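Local structure of glycoside hydrolase family protein (Novosphingobium sp. PP1Y, 6Q2F) at residues F921-P933 against D959-A971. The protein is an alpha-L-rhamnosidase, a glycoside hydrolase that probably removes terminal rhamnose units from glycosides. Residues are numbered along the deposited sequence; the frame is centred on the assembly and turned at random.
Sequences FRVTGKQPELWHP and DEAVFVVFRKAAA
Val965 O is gripped by two donors, Glu929 N at 2.9 Å and a bridging water that also donates to Gln927 O and accepts from Arg967 N. Pro928 has no N-H to offer, and the water ties the two backbones together beside it. Further along, Glu929 and Trp931 form antiparallel hydrogen-bonded pairs with Val965 and Phe963, joining strands 926-932 and 961-967 within the antiparallel sheet of a beta domain in the C-terminal part of the chain. On the side of Leu930 and Val964, which lie side by side, the Phe966 ring is clasped between Val923 CG1, 3.6 Å from its centroid, and Pro928 CB over the opposite face. Its CZ in turn stands over the Phe921 ring, the two planes turned 56° apart. On the face that carries Trp931 and Val965, Val965 CG2 sits 3.4 Å from the centroid of the five-membered ring of Trp931, almost on the normal. Lys968 reaches out extended to Glu929 in a salt bridge, NZ meeting OE2 at 2.8 Å from above the carboxylate plane. The bend of Lys926 at chi2 (-76°) folds its chain along the opposite backbone, where NZ donates to Arg967 O at 2.8 Å and also to Lys901 O. A leucine in its place would probably leave the carbonyls of Arg967 and Lys901 without their shared donor, and the turn at Lys968 less firmly tied to Lys901.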
loop_
_atom_site.group_PDB
_atom_site.type_symbol
_atom_site.label_atom_id
_atom_site.label_comp_id
_atom_site.label_asym_id
_atom_site.label_seq_id
_atom_site.Cartn_x
_atom_site.Cartn_y
_atom_site.Cartn_z
ATOM N N PHE A 921 18.159 20.692 16.795
ATOM C CA PHE A 921 17.944 20.796 15.361
ATOM C C PHE A 921 19.245 21.233 14.705
ATOM O O PHE A 921 19.947 22.119 15.225
ATOM C CB PHE A 921 16.825 21.783 15.030
ATOM C CG PHE A 921 15.539 21.502 15.747
ATOM C CD1 PHE A 921 15.345 21.952 17.038
ATOM C CD2 PHE A 921 14.522 20.787 15.132
ATOM C CE1 PHE A 921 14.165 21.698 17.701
ATOM C CE2 PHE A 921 13.340 20.528 15.786
ATOM C CZ PHE A 921 13.162 20.979 17.079
ATOM N N ARG A 922 19.574 20.599 13.576
ATOM C CA ARG A 922 20.770 20.957 12.814
ATOM C C ARG A 922 20.459 22.198 11.978
ATOM O O ARG A 922 20.288 22.158 10.759
ATOM C CB ARG A 922 21.223 19.792 11.944
ATOM C CG ARG A 922 22.565 20.021 11.225
ATOM C CD ARG A 922 22.889 18.829 10.309
ATOM N NE ARG A 922 21.884 18.652 9.263
ATOM C CZ ARG A 922 21.573 17.485 8.700
ATOM N NH1 ARG A 922 22.158 16.365 9.103
ATOM N NH2 ARG A 922 20.659 17.438 7.744
ATOM N N VAL A 923 20.350 23.332 12.669
ATOM C CA VAL A 923 20.065 24.601 12.014
ATOM C C VAL A 923 20.591 25.707 12.911
ATOM O O VAL A 923 20.743 25.539 14.121
ATOM C CB VAL A 923 18.557 24.808 11.717
ATOM C CG1 VAL A 923 17.761 24.814 13.016
ATOM C CG2 VAL A 923 18.302 26.115 10.954
ATOM N N THR A 924 20.830 26.858 12.298
ATOM C CA THR A 924 21.544 27.954 12.901
ATOM C C THR A 924 21.024 29.244 12.275
ATOM O O THR A 924 20.423 29.220 11.205
ATOM C CB THR A 924 23.039 27.696 12.658
ATOM O OG1 THR A 924 23.280 27.617 11.252
ATOM C CG2 THR A 924 23.526 26.496 13.402
ATOM N N GLY A 925 21.223 30.370 12.955
ATOM C CA GLY A 925 20.844 31.645 12.363
ATOM C C GLY A 925 19.355 31.977 12.325
ATOM O O GLY A 925 18.983 33.030 11.788
ATOM N N LYS A 926 18.488 31.131 12.887
ATOM C CA LYS A 926 17.046 31.340 12.816
ATOM C C LYS A 926 16.440 31.301 14.214
ATOM O O LYS A 926 16.836 30.482 15.044
ATOM C CB LYS A 926 16.383 30.277 11.924
ATOM C CG LYS A 926 16.837 30.290 10.453
ATOM C CD LYS A 926 16.201 31.456 9.684
ATOM C CE LYS A 926 16.367 31.273 8.160
ATOM N NZ LYS A 926 15.761 32.393 7.374
ATOM N N GLN A 927 15.462 32.160 14.480
ATOM C CA GLN A 927 14.784 32.056 15.761
ATOM C C GLN A 927 13.572 31.164 15.610
ATOM O O GLN A 927 12.655 31.500 14.848
ATOM C CB GLN A 927 14.405 33.407 16.340
ATOM C CG GLN A 927 13.619 34.356 15.504
ATOM C CD GLN A 927 13.143 35.504 16.358
ATOM O OE1 GLN A 927 12.790 35.302 17.515
ATOM N NE2 GLN A 927 13.180 36.721 15.819
ATOM N N PRO A 928 13.549 30.015 16.266
ATOM C CA PRO A 928 12.458 29.065 16.052
ATOM C C PRO A 928 11.160 29.612 16.601
ATOM O O PRO A 928 11.151 30.432 17.514
ATOM C CB PRO A 928 12.915 27.819 16.820
ATOM C CG PRO A 928 13.878 28.337 17.846
ATOM C CD PRO A 928 14.532 29.541 17.251
ATOM N N GLU A 929 10.057 29.162 16.006
ATOM C CA GLU A 929 8.723 29.400 16.533
ATOM C C GLU A 929 7.926 28.113 16.417
ATOM O O GLU A 929 8.130 27.327 15.484
ATOM C CB GLU A 929 7.994 30.512 15.774
ATOM C CG GLU A 929 8.505 31.916 16.058
ATOM C CD GLU A 929 7.681 32.983 15.347
ATOM O OE1 GLU A 929 7.160 32.698 14.241
ATOM O OE2 GLU A 929 7.539 34.094 15.904
ATOM N N LEU A 930 7.031 27.892 17.380
ATOM C CA LEU A 930 6.070 26.801 17.251
ATOM C C LEU A 930 4.869 27.259 16.438
ATOM O O LEU A 930 4.285 28.309 16.724
ATOM C CB LEU A 930 5.588 26.307 18.612
ATOM C CG LEU A 930 6.633 25.834 19.604
ATOM C CD1 LEU A 930 5.957 25.372 20.892
ATOM C CD2 LEU A 930 7.480 24.746 18.990
ATOM N N TRP A 931 4.490 26.463 15.436
ATOM C CA TRP A 931 3.267 26.684 14.674
ATOM C C TRP A 931 2.278 25.575 14.988
ATOM O O TRP A 931 2.621 24.396 14.911
ATOM C CB TRP A 931 3.536 26.729 13.170
ATOM C CG TRP A 931 4.316 27.910 12.713
ATOM C CD1 TRP A 931 5.273 28.585 13.414
ATOM C CD2 TRP A 931 4.214 28.568 11.439
ATOM N NE1 TRP A 931 5.769 29.625 12.660
ATOM C CE2 TRP A 931 5.140 29.633 11.443
ATOM C CE3 TRP A 931 3.415 28.369 10.304
ATOM C CZ2 TRP A 931 5.300 30.490 10.361
ATOM C CZ3 TRP A 931 3.575 29.219 9.220
ATOM C CH2 TRP A 931 4.513 30.269 9.255
ATOM N N HIS A 932 1.057 25.954 15.360
ATOM C CA HIS A 932 0.068 24.993 15.822
ATOM C C HIS A 932 -0.987 24.789 14.750
ATOM O O HIS A 932 -1.698 25.745 14.411
ATOM C CB HIS A 932 -0.588 25.473 17.117
ATOM C CG HIS A 932 0.361 25.643 18.253
ATOM N ND1 HIS A 932 0.803 24.586 19.019
ATOM C CD2 HIS A 932 0.919 26.760 18.784
ATOM C CE1 HIS A 932 1.605 25.047 19.966
ATOM N NE2 HIS A 932 1.692 26.360 19.844
ATOM N N PRO A 933 -1.136 23.589 14.187
ATOM C CA PRO A 933 -2.171 23.404 13.149
ATOM C C PRO A 933 -3.591 23.443 13.689
ATOM O O PRO A 933 -4.521 23.645 12.892
ATOM C CB PRO A 933 -1.827 22.034 12.539
ATOM C CG PRO A 933 -0.990 21.335 13.581
ATOM C CD PRO A 933 -0.206 22.446 14.265
ATOM N N ASP A 959 0.564 12.511 22.305
ATOM C CA ASP A 959 0.136 12.551 20.905
ATOM C C ASP A 959 0.179 13.959 20.312
ATOM O O ASP A 959 -0.416 14.207 19.259
ATOM C CB ASP A 959 -1.271 11.965 20.716
ATOM C CG ASP A 959 -1.355 10.499 21.077
ATOM O OD1 ASP A 959 -0.350 9.775 20.927
ATOM O OD2 ASP A 959 -2.450 10.064 21.500
ATOM N N GLU A 960 0.852 14.911 20.949
ATOM C CA GLU A 960 0.941 16.224 20.335
ATOM C C GLU A 960 1.805 16.170 19.079
ATOM O O GLU A 960 2.834 15.485 19.028
ATOM C CB GLU A 960 1.509 17.272 21.290
ATOM C CG GLU A 960 1.480 18.673 20.660
ATOM C CD GLU A 960 1.924 19.764 21.612
ATOM O OE1 GLU A 960 2.125 19.454 22.800
ATOM O OE2 GLU A 960 2.077 20.919 21.163
ATOM N N ALA A 961 1.360 16.893 18.064
ATOM C CA ALA A 961 2.101 17.149 16.850
ATOM C C ALA A 961 2.306 18.648 16.746
ATOM O O ALA A 961 1.384 19.417 17.011
ATOM C CB ALA A 961 1.339 16.627 15.622
ATOM N N VAL A 962 3.501 19.074 16.342
ATOM C CA VAL A 962 3.776 20.501 16.302
ATOM C C VAL A 962 4.847 20.778 15.268
ATOM O O VAL A 962 5.689 19.929 14.969
ATOM C CB VAL A 962 4.187 21.030 17.697
ATOM C CG1 VAL A 962 5.621 20.615 18.036
ATOM C CG2 VAL A 962 3.997 22.544 17.781
ATOM N N PHE A 963 4.810 21.983 14.720
ATOM C CA PHE A 963 5.825 22.425 13.789
ATOM C C PHE A 963 6.780 23.361 14.516
ATOM O O PHE A 963 6.343 24.297 15.199
ATOM C CB PHE A 963 5.165 23.100 12.587
ATOM C CG PHE A 963 4.365 22.152 11.727
ATOM C CD1 PHE A 963 3.039 21.860 12.029
ATOM C CD2 PHE A 963 4.948 21.546 10.626
ATOM C CE1 PHE A 963 2.301 20.977 11.239
ATOM C CE2 PHE A 963 4.224 20.664 9.818
ATOM C CZ PHE A 963 2.902 20.381 10.120
ATOM N N VAL A 964 8.069 23.070 14.422
ATOM C CA VAL A 964 9.113 23.969 14.905
ATOM C C VAL A 964 9.691 24.622 13.658
ATOM O O VAL A 964 10.313 23.964 12.817
ATOM C CB VAL A 964 10.171 23.240 15.743
ATOM C CG1 VAL A 964 11.121 24.250 16.432
ATOM C CG2 VAL A 964 9.493 22.393 16.812
ATOM N N VAL A 965 9.430 25.910 13.505
ATOM C CA VAL A 965 9.664 26.633 12.263
ATOM C C VAL A 965 10.861 27.555 12.452
ATOM O O VAL A 965 10.904 28.337 13.411
ATOM C CB VAL A 965 8.403 27.420 11.865
ATOM C CG1 VAL A 965 8.674 28.270 10.648
ATOM C CG2 VAL A 965 7.272 26.439 11.606
ATOM N N PHE A 966 11.822 27.470 11.530
ATOM C CA PHE A 966 13.060 28.259 11.566
ATOM C C PHE A 966 13.118 29.129 10.319
ATOM O O PHE A 966 13.806 28.794 9.352
ATOM C CB PHE A 966 14.254 27.376 11.627
ATOM C CG PHE A 966 14.346 26.544 12.860
ATOM C CD1 PHE A 966 13.675 25.335 12.956
ATOM C CD2 PHE A 966 15.135 26.959 13.918
ATOM C CE1 PHE A 966 13.791 24.563 14.090
ATOM C CE2 PHE A 966 15.248 26.191 15.049
ATOM C CZ PHE A 966 14.579 25.000 15.140
ATOM N N ARG A 967 12.428 30.262 10.348
ATOM C CA ARG A 967 12.405 31.109 9.167
ATOM C C ARG A 967 12.791 32.545 9.480
ATOM O O ARG A 967 13.426 33.209 8.653
ATOM C CB ARG A 967 11.026 31.089 8.506
ATOM C CG ARG A 967 10.696 29.757 7.859
ATOM C CD ARG A 967 9.201 29.667 7.557
ATOM N NE ARG A 967 8.914 29.871 6.151
ATOM C CZ ARG A 967 8.404 30.988 5.665
ATOM N NH1 ARG A 967 8.123 31.997 6.479
ATOM N NH2 ARG A 967 8.172 31.091 4.371
ATOM N N LYS A 968 12.386 33.042 10.651
ATOM C CA LYS A 968 12.791 34.374 11.072
ATOM C C LYS A 968 14.286 34.399 11.374
ATOM O O LYS A 968 14.795 33.547 12.103
ATOM C CB LYS A 968 11.985 34.801 12.296
ATOM C CG LYS A 968 10.478 34.912 12.071
ATOM C CD LYS A 968 9.782 35.476 13.327
ATOM C CE LYS A 968 8.308 35.794 13.061
ATOM N NZ LYS A 968 7.621 36.334 14.270
ATOM N N ALA A 969 14.991 35.376 10.810
ATOM C CA ALA A 969 16.406 35.556 11.135
ATOM C C ALA A 969 16.583 35.812 12.626
ATOM O O ALA A 969 15.865 36.609 13.223
ATOM C CB ALA A 969 17.013 36.713 10.333
ATOM N N ALA A 970 17.542 35.120 13.227
ATOM C CA ALA A 970 17.804 35.243 14.653
ATOM C C ALA A 970 18.514 36.566 14.937
ATOM O O ALA A 970 19.611 36.804 14.428
ATOM C CB ALA A 970 18.641 34.058 15.135
ATOM N N ALA A 971 17.878 37.440 15.722
ATOM C CA ALA A 971 18.565 38.641 16.190
ATOM C C ALA A 971 19.628 38.303 17.226
ATOM O O ALA A 971 20.745 38.826 17.169
ATOM C CB ALA A 971 17.561 39.639 16.773
HETATM O O HOH W 1 11.111 31.309 12.420
HETATM O O HOH W 2 0.258 21.995 18.046
#